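PDB 3MI6: alpha-galactosidase from Lactobacillus brevis, which probably hydrolyses terminal, non-reducing alpha-D-galactose residues from alpha-D-galactosides such as galactose oligosaccharides and galactomannans. Local coordinates for residues N9-Q15 / I40-Y46; F154-V159 / S314-H319; K173-A179 / F281-L285; K408-F413 / N472-I476. One frame throughout, in Å; residues are numbered along the deposited sequence.

Contact 1: N9-Q15 / I40-Y46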
# COMPACT_ATOMS: atom_id res chain seq x y z
N ASN D 9 -11.89 45.84 -5.72
CA ASN D 9 -11.77 44.61 -6.51
C ASN D 9 -12.75 43.52 -6.10
O ASN D 9 -12.80 42.45 -6.71
CB ASN D 9 -10.36 44.04 -6.43
CG ASN D 9 -9.36 44.90 -7.11
OD1 ASN D 9 -9.12 44.77 -8.30
ND2 ASN D 9 -8.76 45.81 -6.35
N LEU D 10 -13.53 43.80 -5.06
CA LEU D 10 -14.52 42.85 -4.59
C LEU D 10 -13.83 41.52 -4.24
O LEU D 10 -14.29 40.43 -4.60
CB LEU D 10 -15.66 42.67 -5.60
CG LEU D 10 -16.48 43.93 -5.94
CD1 LEU D 10 -17.59 43.61 -6.93
CD2 LEU D 10 -17.06 44.54 -4.70
N THR D 11 -12.70 41.66 -3.55
CA THR D 11 -11.97 40.55 -3.00
C THR D 11 -12.31 40.39 -1.52
O THR D 11 -12.01 41.24 -0.69
CB THR D 11 -10.48 40.78 -3.11
OG1 THR D 11 -10.14 41.02 -4.47
CG2 THR D 11 -9.73 39.57 -2.61
N PHE D 12 -12.96 39.27 -1.21
CA PHE D 12 -13.33 38.94 0.15
C PHE D 12 -12.37 37.91 0.67
O PHE D 12 -12.12 36.89 0.03
CB PHE D 12 -14.76 38.41 0.17
CG PHE D 12 -15.74 39.35 -0.45
CD1 PHE D 12 -16.43 40.25 0.34
CD2 PHE D 12 -15.92 39.37 -1.82
CE1 PHE D 12 -17.31 41.14 -0.23
CE2 PHE D 12 -16.80 40.25 -2.39
CZ PHE D 12 -17.50 41.13 -1.59
N HIS D 13 -11.84 38.20 1.85
CA HIS D 13 -10.77 37.44 2.43
C HIS D 13 -11.08 37.29 3.91
O HIS D 13 -11.05 38.25 4.66
CB HIS D 13 -9.48 38.21 2.20
CG HIS D 13 -8.24 37.50 2.64
ND1 HIS D 13 -8.17 36.75 3.79
CD2 HIS D 13 -6.99 37.48 2.10
CE1 HIS D 13 -6.95 36.27 3.94
NE2 HIS D 13 -6.21 36.70 2.93
N LEU D 14 -11.38 36.07 4.31
CA LEU D 14 -11.63 35.72 5.70
C LEU D 14 -10.34 35.22 6.43
O LEU D 14 -9.63 34.34 5.94
CB LEU D 14 -12.72 34.66 5.75
CG LEU D 14 -14.18 35.10 5.48
CD1 LEU D 14 -14.40 35.58 4.06
CD2 LEU D 14 -15.16 33.97 5.82
N GLN D 15 -10.04 35.81 7.59
CA GLN D 15 -8.89 35.40 8.41
C GLN D 15 -9.27 34.96 9.81
O GLN D 15 -9.81 35.73 10.60
CB GLN D 15 -7.86 36.52 8.53
CG GLN D 15 -7.03 36.76 7.28
CD GLN D 15 -5.80 37.58 7.57
OE1 GLN D 15 -5.84 38.49 8.39
NE2 GLN D 15 -4.70 37.26 6.92
N ILE D 40 -2.60 33.51 5.01
CA ILE D 40 -1.67 34.30 4.20
C ILE D 40 -2.07 35.77 4.25
O ILE D 40 -3.16 36.10 4.69
CB ILE D 40 -1.53 33.77 2.74
CG1 ILE D 40 -2.75 34.14 1.89
CG2 ILE D 40 -1.30 32.28 2.73
CD1 ILE D 40 -2.66 33.65 0.46
N HIS D 41 -1.18 36.64 3.81
CA HIS D 41 -1.38 38.08 4.00
C HIS D 41 -2.53 38.65 3.19
O HIS D 41 -2.81 38.18 2.09
CB HIS D 41 -0.09 38.83 3.67
CG HIS D 41 0.78 39.08 4.86
ND1 HIS D 41 2.06 38.59 4.97
CD2 HIS D 41 0.55 39.77 6.01
CE1 HIS D 41 2.58 38.96 6.13
NE2 HIS D 41 1.68 39.68 6.77
N VAL D 42 -3.18 39.67 3.72
CA VAL D 42 -4.21 40.38 2.95
C VAL D 42 -3.60 41.17 1.79
O VAL D 42 -2.57 41.83 1.95
CB VAL D 42 -5.07 41.33 3.83
CG1 VAL D 42 -6.08 42.03 2.96
CG2 VAL D 42 -5.77 40.56 4.94
N GLN D 43 -4.25 41.11 0.63
CA GLN D 43 -3.76 41.76 -0.58
C GLN D 43 -4.97 42.14 -1.41
O GLN D 43 -5.97 41.43 -1.39
CB GLN D 43 -2.89 40.81 -1.38
CG GLN D 43 -1.56 40.47 -0.74
CD GLN D 43 -0.43 41.36 -1.20
OE1 GLN D 43 -0.64 42.53 -1.53
NE2 GLN D 43 0.79 40.81 -1.22
N PRO D 44 -4.87 43.24 -2.16
CA PRO D 44 -6.04 43.79 -2.87
C PRO D 44 -6.54 42.80 -3.89
O PRO D 44 -7.73 42.56 -4.02
CB PRO D 44 -5.46 45.01 -3.58
CG PRO D 44 -4.20 45.33 -2.87
CD PRO D 44 -3.65 44.02 -2.45
N THR D 45 -5.60 42.22 -4.62
CA THR D 45 -5.92 41.29 -5.68
C THR D 45 -4.86 40.18 -5.66
O THR D 45 -3.77 40.36 -5.13
CB THR D 45 -5.92 42.01 -7.03
OG1 THR D 45 -6.56 41.20 -8.01
CG2 THR D 45 -4.50 42.34 -7.47
N TYR D 46 -5.22 39.01 -6.22
CA TYR D 46 -4.30 37.88 -6.33
C TYR D 46 -4.20 37.46 -7.79
O TYR D 46 -4.57 36.35 -8.15
CB TYR D 46 -4.76 36.72 -5.45
CG TYR D 46 -4.79 37.02 -3.96
CD1 TYR D 46 -5.90 37.58 -3.36
CD2 TYR D 46 -3.70 36.73 -3.16
CE1 TYR D 46 -5.92 37.86 -2.02
CE2 TYR D 46 -3.71 37.02 -1.80
CZ TYR D 46 -4.83 37.58 -1.24
OH TYR D 46 -4.86 37.86 0.11
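Strand 11-15 meets the irregular segment 40-46 through side chains, without backbone pairing: T11, H13 and Q15 point their CA-to-CB bonds toward it, and V42 and Y46 reach back, the nearest CA atoms being 6.7 Å apart (T11 and T45). A loop thus lies over one face of an antiparallel sheet, in which 11-15 runs between strands 4-6 and 19-25; L10 and T11 form a G1 bulge against N6. F12, out of reach of the loop, meets F23 and Y108 instead. Two side chains bond to loop carbonyls. T11 OG1 donates to P44 O at 2.9 Å, and Q15 NE2 reaches I40 O at 2.9 Å, but weakly, since its N-H...O angle is 126°. Between them the H13 ring has V42 CG2 over one face, 4.4 Å from H13 CD2, with Y46 OH and I40 O near its plane at the edge. The loop also faces outward: Q43 NE2 bonds E706 of the second subunit, and H41 meets Y703 of that subunit, so the same segment contributes to the subunit interface. Within the loop, the Y46 hydroxyl folds back to donate to a backbone carbonyl, OH of Y46 to O of H41, at 2.9 Å.

Contact 2: F154-V159 / S314-H319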
# COMPACT_ATOMS: atom_id res chain seq x y z
N PHE D 154 -15.18 32.63 12.77
CA PHE D 154 -15.00 32.42 14.21
C PHE D 154 -13.51 32.23 14.48
O PHE D 154 -13.06 31.13 14.77
CB PHE D 154 -15.76 31.18 14.65
CG PHE D 154 -17.22 31.42 14.89
CD1 PHE D 154 -18.11 31.30 13.87
CD2 PHE D 154 -17.68 31.73 16.14
CE1 PHE D 154 -19.43 31.49 14.09
CE2 PHE D 154 -19.01 31.92 16.36
CZ PHE D 154 -19.88 31.80 15.33
N PRO D 155 -12.75 33.32 14.41
CA PRO D 155 -11.29 33.30 14.31
C PRO D 155 -10.60 32.42 15.34
O PRO D 155 -9.58 31.81 15.00
CB PRO D 155 -10.91 34.75 14.55
CG PRO D 155 -12.10 35.35 15.25
CD PRO D 155 -13.26 34.68 14.64
N HIS D 156 -11.11 32.34 16.56
CA HIS D 156 -10.34 31.68 17.62
C HIS D 156 -10.42 30.14 17.66
O HIS D 156 -9.68 29.49 18.40
CB HIS D 156 -10.63 32.32 19.00
CG HIS D 156 -10.45 33.81 19.01
ND1 HIS D 156 -9.29 34.42 18.59
CD2 HIS D 156 -11.29 34.80 19.37
CE1 HIS D 156 -9.42 35.73 18.68
NE2 HIS D 156 -10.63 35.99 19.16
N GLN D 157 -11.32 29.56 16.87
CA GLN D 157 -11.39 28.11 16.77
C GLN D 157 -11.11 27.73 15.32
O GLN D 157 -11.30 26.59 14.92
CB GLN D 157 -12.75 27.60 17.23
CG GLN D 157 -13.11 27.95 18.65
CD GLN D 157 -13.70 29.34 18.79
OE1 GLN D 157 -14.27 29.88 17.85
NE2 GLN D 157 -13.57 29.93 19.99
N ASP D 158 -10.69 28.70 14.53
CA ASP D 158 -10.35 28.43 13.13
C ASP D 158 -11.52 27.89 12.30
O ASP D 158 -11.32 27.28 11.26
CB ASP D 158 -9.12 27.52 13.06
CG ASP D 158 -7.80 28.29 13.30
OD1 ASP D 158 -7.74 29.49 12.92
OD2 ASP D 158 -6.82 27.71 13.84
N VAL D 159 -12.74 28.16 12.77
CA VAL D 159 -13.97 27.76 12.10
C VAL D 159 -14.57 28.86 11.22
O VAL D 159 -14.71 30.00 11.65
CB VAL D 159 -15.06 27.43 13.13
CG1 VAL D 159 -16.42 27.32 12.46
CG2 VAL D 159 -14.71 26.16 13.90
N SER D 314 -14.15 22.98 20.65
CA SER D 314 -14.25 24.23 21.37
C SER D 314 -15.24 25.17 20.71
O SER D 314 -15.92 25.95 21.37
CB SER D 314 -12.89 24.92 21.48
OG SER D 314 -12.43 24.80 22.81
N PHE D 315 -15.30 25.09 19.38
CA PHE D 315 -16.26 25.89 18.66
C PHE D 315 -17.68 25.44 19.01
O PHE D 315 -18.55 26.29 19.25
CB PHE D 315 -16.02 25.82 17.16
CG PHE D 315 -17.17 26.35 16.35
CD1 PHE D 315 -17.28 27.71 16.10
CD2 PHE D 315 -18.14 25.50 15.85
CE1 PHE D 315 -18.33 28.21 15.36
CE2 PHE D 315 -19.20 25.98 15.11
CZ PHE D 315 -19.30 27.36 14.86
N TYR D 316 -17.92 24.13 19.07
CA TYR D 316 -19.27 23.62 19.33
C TYR D 316 -19.72 23.96 20.75
O TYR D 316 -20.88 24.27 20.98
CB TYR D 316 -19.39 22.11 19.10
CG TYR D 316 -19.07 21.61 17.71
CD1 TYR D 316 -19.53 22.29 16.58
CD2 TYR D 316 -18.33 20.44 17.52
CE1 TYR D 316 -19.23 21.82 15.30
CE2 TYR D 316 -18.03 19.97 16.25
CZ TYR D 316 -18.48 20.66 15.14
OH TYR D 316 -18.17 20.20 13.88
N GLN D 317 -18.79 23.92 21.70
CA GLN D 317 -19.12 24.10 23.10
C GLN D 317 -19.44 25.55 23.41
O GLN D 317 -20.20 25.83 24.33
CB GLN D 317 -17.95 23.63 23.99
CG GLN D 317 -18.22 23.76 25.49
CD GLN D 317 -16.99 23.48 26.35
OE1 GLN D 317 -16.06 24.31 26.43
NE2 GLN D 317 -16.98 22.32 27.00
N GLN D 318 -18.86 26.47 22.66
CA GLN D 318 -19.08 27.88 22.92
C GLN D 318 -20.17 28.47 22.03
O GLN D 318 -20.85 29.42 22.42
CB GLN D 318 -17.77 28.66 22.74
CG GLN D 318 -17.90 30.14 23.06
CD GLN D 318 -16.57 30.88 23.04
OE1 GLN D 318 -16.52 32.11 23.16
NE2 GLN D 318 -15.47 30.12 22.88
N HIS D 319 -20.37 27.88 20.85
CA HIS D 319 -21.16 28.52 19.81
C HIS D 319 -22.22 27.65 19.12
O HIS D 319 -22.69 27.99 18.03
CB HIS D 319 -20.24 29.08 18.74
CG HIS D 319 -19.29 30.12 19.23
ND1 HIS D 319 -19.70 31.34 19.70
CD2 HIS D 319 -17.93 30.13 19.29
CE1 HIS D 319 -18.64 32.05 20.05
NE2 HIS D 319 -17.56 31.34 19.81
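An aromatic cluster of F154, F315 and H319 joins the turn between strands 146-154 and 159-167 of the large antiparallel sheet to the C-terminal end of helix 305-319. The turn belongs to a hairpin: F154 N donates to V159 O at 2.9 Å and Q157 N to F154 O at 3.1 Å, placing F154, Q157 and V159 with their CA-to-CB bonds toward the helix. F315 turns its edge to the face of F154 (centroids 4.8 Å apart, planes at 83°), a T-shaped pair whose closest atoms are F154 CG and F315 CE1 at 3.4 Å. F154 in turn directs its own edge at the face of H319, with centroids 4.5 Å apart and planes at 56°. V159 CG1 sits 3.7 Å from the F315 ring centroid and 14° off its normal, a CH-pi contact. Q157 packs against the helix, its CB 3.7 Å from F315 CB. The polar ends look elsewhere: Q157 NE2 and Q318 NE2 are 3.5 Å apart but are both donors; the first bonds D129, while Q318 OE1 bonds T127. H319 ND1 meets the carbonyl of F124 and its NE2 meets D129. The helix is therefore held against the turn by ring and aliphatic contacts, whereas Q157 NE2, Q318 OE1 and both ring nitrogens of H319 find partners in the neighbouring 124-129 region, which D129 ties to both segments.

Contact 3: K173-A179 / F281-L285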
# COMPACT_ATOMS: atom_id res chain seq x y z
N LYS D 173 -43.44 31.49 -10.01
CA LYS D 173 -43.00 30.41 -9.13
C LYS D 173 -41.62 29.92 -9.54
O LYS D 173 -41.33 29.80 -10.74
CB LYS D 173 -43.99 29.25 -9.16
CG LYS D 173 -45.42 29.61 -8.81
CD LYS D 173 -46.33 28.39 -8.88
CE LYS D 173 -46.26 27.73 -10.26
NZ LYS D 173 -47.17 26.55 -10.37
N LEU D 174 -40.77 29.65 -8.55
CA LEU D 174 -39.46 29.04 -8.78
C LEU D 174 -39.32 27.76 -7.95
O LEU D 174 -39.81 27.70 -6.83
CB LEU D 174 -38.33 30.01 -8.44
CG LEU D 174 -38.12 31.25 -9.30
CD1 LEU D 174 -37.14 32.15 -8.60
CD2 LEU D 174 -37.65 30.91 -10.72
N VAL D 175 -38.66 26.74 -8.50
CA VAL D 175 -38.45 25.51 -7.75
C VAL D 175 -36.96 25.27 -7.45
O VAL D 175 -36.14 25.39 -8.35
CB VAL D 175 -39.03 24.28 -8.47
CG1 VAL D 175 -38.90 23.05 -7.59
CG2 VAL D 175 -40.49 24.53 -8.80
N LEU D 176 -36.63 24.99 -6.19
CA LEU D 176 -35.25 24.61 -5.85
C LEU D 176 -35.10 23.11 -5.90
O LEU D 176 -35.65 22.41 -5.04
CB LEU D 176 -34.90 25.06 -4.44
CG LEU D 176 -34.84 26.54 -4.15
CD1 LEU D 176 -34.41 26.71 -2.73
CD2 LEU D 176 -33.87 27.21 -5.08
N ASN D 177 -34.36 22.61 -6.89
CA ASN D 177 -34.13 21.17 -6.99
C ASN D 177 -32.96 20.72 -6.13
O ASN D 177 -32.87 19.56 -5.72
CB ASN D 177 -33.88 20.76 -8.44
CG ASN D 177 -34.89 21.33 -9.40
OD1 ASN D 177 -36.00 20.82 -9.53
ND2 ASN D 177 -34.50 22.38 -10.09
N ARG D 178 -32.07 21.66 -5.86
CA ARG D 178 -30.83 21.39 -5.16
C ARG D 178 -30.40 22.66 -4.44
O ARG D 178 -30.23 23.71 -5.07
CB ARG D 178 -29.76 20.96 -6.17
CG ARG D 178 -28.37 20.83 -5.63
CD ARG D 178 -27.45 20.38 -6.75
NE ARG D 178 -27.84 19.07 -7.24
CZ ARG D 178 -27.05 18.01 -7.25
NH1 ARG D 178 -25.79 18.11 -6.82
NH2 ARG D 178 -27.51 16.84 -7.69
N ALA D 179 -30.24 22.58 -3.13
CA ALA D 179 -29.84 23.73 -2.33
C ALA D 179 -28.78 23.33 -1.31
O ALA D 179 -29.05 23.30 -0.11
CB ALA D 179 -31.03 24.31 -1.63
N PHE D 281 -35.49 15.64 -2.65
CA PHE D 281 -35.66 17.01 -2.21
C PHE D 281 -36.01 17.98 -3.34
O PHE D 281 -35.50 17.88 -4.48
CB PHE D 281 -34.44 17.51 -1.46
CG PHE D 281 -34.43 18.99 -1.24
CD1 PHE D 281 -35.00 19.54 -0.11
CD2 PHE D 281 -33.87 19.84 -2.19
CE1 PHE D 281 -35.00 20.92 0.09
CE2 PHE D 281 -33.86 21.20 -2.01
CZ PHE D 281 -34.42 21.75 -0.88
N GLY D 282 -36.87 18.93 -3.00
CA GLY D 282 -37.32 19.94 -3.93
C GLY D 282 -38.14 20.92 -3.12
O GLY D 282 -38.99 20.51 -2.32
N TRP D 283 -37.89 22.21 -3.29
CA TRP D 283 -38.59 23.19 -2.49
C TRP D 283 -39.28 24.26 -3.31
O TRP D 283 -38.61 25.06 -3.97
CB TRP D 283 -37.63 23.85 -1.52
CG TRP D 283 -38.32 24.63 -0.52
CD1 TRP D 283 -38.62 25.95 -0.58
CD2 TRP D 283 -38.82 24.15 0.72
NE1 TRP D 283 -39.28 26.34 0.55
CE2 TRP D 283 -39.42 25.25 1.37
CE3 TRP D 283 -38.82 22.91 1.34
CZ2 TRP D 283 -40.02 25.13 2.61
CZ3 TRP D 283 -39.42 22.79 2.58
CH2 TRP D 283 -40.01 23.90 3.20
N ASN D 284 -40.62 24.28 -3.26
CA ASN D 284 -41.41 25.28 -3.98
C ASN D 284 -41.33 26.66 -3.35
O ASN D 284 -41.81 26.90 -2.23
CB ASN D 284 -42.88 24.85 -4.10
CG ASN D 284 -43.04 23.59 -4.92
OD1 ASN D 284 -42.88 23.61 -6.14
ND2 ASN D 284 -43.37 22.49 -4.25
N LEU D 285 -40.73 27.58 -4.10
CA LEU D 285 -40.45 28.92 -3.63
C LEU D 285 -41.42 29.89 -4.31
O LEU D 285 -41.17 30.37 -5.42
CB LEU D 285 -39.00 29.28 -3.96
CG LEU D 285 -38.26 30.39 -3.23
CD1 LEU D 285 -38.19 30.12 -1.74
CD2 LEU D 285 -36.87 30.53 -3.84
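Four backbone hydrogen bonds join these strands in two reciprocal pairs. L174 N gives to L285 O at 3.2 Å and L285 N to L174 O at 2.9 Å; L176 N gives to W283 O at 3.0 Å and W283 N to L176 O at 2.8 Å. Their N-H...O angles, 154° to 176°, indicate good alignment. V175 and N284 form the non-hydrogen-bonded pair between them, so N284 N is left to E499, while V175 pairs through its backbone with T93. L285 O also accepts from N168 ND2, and L176 O receives a CA-H...O contact from G282 CA at 3.2 Å. Among side chains, N177 ND2 bonds T93 and N284 ND2 the carbonyl of D495. L174, L176, W283 and L285 share one sheet face, where L176 CB is 4.2 Å from W283 CB. The chain turns a corner at N177; beyond it A179 CB packs 4.2 Å from F281 CE2. The 152° angle between the strand directions and the alternating pairs are those of a twisted antiparallel sheet, here in the beta-rich N-terminal domain of a family 36 glycosidase.

Contact 4: K408-F413 / N472-I476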
# COMPACT_ATOMS: atom_id res chain seq x y z
N LYS D 408 -32.32 12.80 40.79
CA LYS D 408 -33.01 13.41 39.66
C LYS D 408 -33.82 12.35 38.95
O LYS D 408 -33.56 11.17 39.10
CB LYS D 408 -32.01 14.04 38.70
CG LYS D 408 -31.42 15.34 39.19
CD LYS D 408 -30.31 15.81 38.27
CE LYS D 408 -29.86 17.23 38.60
NZ LYS D 408 -28.80 17.68 37.65
N PHE D 409 -34.82 12.77 38.19
CA PHE D 409 -35.70 11.82 37.52
C PHE D 409 -35.84 12.14 36.05
O PHE D 409 -35.99 13.29 35.67
CB PHE D 409 -37.08 11.81 38.18
CG PHE D 409 -38.02 10.83 37.55
CD1 PHE D 409 -37.81 9.47 37.70
CD2 PHE D 409 -39.10 11.26 36.82
CE1 PHE D 409 -38.66 8.56 37.12
CE2 PHE D 409 -39.96 10.36 36.24
CZ PHE D 409 -39.74 9.00 36.39
N GLY D 410 -35.77 11.10 35.23
CA GLY D 410 -35.90 11.27 33.80
C GLY D 410 -36.74 10.15 33.24
O GLY D 410 -36.85 9.08 33.85
N LEU D 411 -37.36 10.40 32.08
CA LEU D 411 -38.13 9.36 31.40
C LEU D 411 -38.04 9.44 29.88
O LEU D 411 -37.59 10.43 29.31
CB LEU D 411 -39.59 9.30 31.88
CG LEU D 411 -40.65 10.28 31.37
CD1 LEU D 411 -41.09 9.88 29.99
CD2 LEU D 411 -41.86 10.32 32.29
N TRP D 412 -38.50 8.37 29.24
CA TRP D 412 -38.28 8.06 27.83
C TRP D 412 -39.54 8.33 27.01
O TRP D 412 -40.62 7.83 27.31
CB TRP D 412 -37.89 6.58 27.76
CG TRP D 412 -37.66 5.97 26.42
CD1 TRP D 412 -36.46 5.65 25.88
CD2 TRP D 412 -38.66 5.54 25.48
NE1 TRP D 412 -36.63 5.06 24.65
CE2 TRP D 412 -37.97 4.98 24.38
CE3 TRP D 412 -40.06 5.57 25.45
CZ2 TRP D 412 -38.64 4.48 23.25
CZ3 TRP D 412 -40.72 5.07 24.34
CH2 TRP D 412 -40.01 4.53 23.26
N PHE D 413 -39.41 9.15 25.98
CA PHE D 413 -40.45 9.29 24.97
C PHE D 413 -39.91 8.85 23.62
O PHE D 413 -38.69 8.84 23.40
CB PHE D 413 -40.89 10.74 24.85
CG PHE D 413 -41.58 11.28 26.06
CD1 PHE D 413 -42.96 11.21 26.18
CD2 PHE D 413 -40.85 11.89 27.07
CE1 PHE D 413 -43.60 11.72 27.30
CE2 PHE D 413 -41.48 12.40 28.19
CZ PHE D 413 -42.85 12.31 28.31
N ASN D 472 -42.43 16.68 37.20
CA ASN D 472 -41.25 17.51 37.47
C ASN D 472 -39.96 16.91 36.91
O ASN D 472 -38.97 16.73 37.63
CB ASN D 472 -41.12 17.81 38.96
CG ASN D 472 -42.39 18.39 39.54
OD1 ASN D 472 -42.68 19.59 39.38
ND2 ASN D 472 -43.18 17.54 40.19
N LEU D 473 -39.98 16.62 35.62
CA LEU D 473 -38.87 15.95 34.98
C LEU D 473 -37.59 16.76 34.97
O LEU D 473 -37.59 17.97 34.78
CB LEU D 473 -39.27 15.59 33.56
CG LEU D 473 -40.46 14.63 33.48
CD1 LEU D 473 -40.79 14.36 32.03
CD2 LEU D 473 -40.16 13.35 34.23
N ASP D 474 -36.47 16.09 35.17
CA ASP D 474 -35.19 16.76 35.11
C ASP D 474 -34.56 16.49 33.76
O ASP D 474 -33.60 17.16 33.37
CB ASP D 474 -34.28 16.25 36.21
CG ASP D 474 -34.76 16.67 37.57
OD1 ASP D 474 -34.64 17.87 37.89
OD2 ASP D 474 -35.25 15.79 38.31
N TYR D 475 -35.12 15.51 33.05
CA TYR D 475 -34.42 14.87 31.94
C TYR D 475 -35.38 14.03 31.13
O TYR D 475 -36.29 13.42 31.67
CB TYR D 475 -33.31 13.99 32.53
CG TYR D 475 -32.61 12.99 31.63
CD1 TYR D 475 -33.18 11.76 31.36
CD2 TYR D 475 -31.34 13.24 31.14
CE1 TYR D 475 -32.52 10.83 30.57
CE2 TYR D 475 -30.67 12.32 30.35
CZ TYR D 475 -31.26 11.11 30.07
OH TYR D 475 -30.60 10.18 29.28
N ILE D 476 -35.18 14.02 29.82
CA ILE D 476 -35.99 13.22 28.91
C ILE D 476 -35.08 12.51 27.89
O ILE D 476 -34.22 13.12 27.27
CB ILE D 476 -37.08 14.09 28.22
CG1 ILE D 476 -38.32 14.20 29.11
CG2 ILE D 476 -37.47 13.52 26.88
CD1 ILE D 476 -39.33 15.21 28.63
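D474 holds F409 by two roughly parallel hydrogen bonds: its backbone N donates to F409 O at 2.9 Å (N-H...O angle 162°), and its carboxylate OD2 accepts from F409 N at 3.1 Å (166°). One residue thereby engages both backbone polar groups of F409 just before strand 475-478 begins. Farther along, L411 N donates to Y475 O at 3.2 Å (148°), within the parallel L411-I476 bridge, and I476 CA approaches L411 O at 3.2 Å. G410 permits close passage: a CB there would lie 2.3 Å from Y475 CD1, a clash. Apolar side chains fill in around this backbone: L473 CD2 lies 3.5 Å from F409 CD2 and 4.0 Å from L411 CD2, and F413 CE2 meets I476 CD1 at 3.6 Å. These are adjacent strands of the eight-stranded parallel barrel, connected by the beta-alpha-beta crossover through helix 454-471. That helix packs M467 on L411 and F413, and I468 on L473 and I476; helix 394-404 meets F409, while strand 363-366 borders 408-413 on its other side.

Contact 4 is the one near the predicted active site: W412 NE1 hydrogen-bonds OD2 of D479, the probable nucleophile, and between side chains F413 is about 7 Å from D479 and Y475 about 4 Å from K477, a predicted substrate-binding residue. The others lie away from the predicted active site and substrate-binding residues. Contacts 1 and 2 touch, Q15 O lying 4.2 Å from P155 CB, although their centres are 22 Å apart. Contact 3 falls within the sequence that contact 2 brings together, yet its nearest atoms remain about 18 Å away. Contact 2 joins N-terminal-domain and melibiase family regions, nearest atoms about 17 Å from contact 4; contacts 1 and 4 flank the chain's centre, centres 52 Å apart.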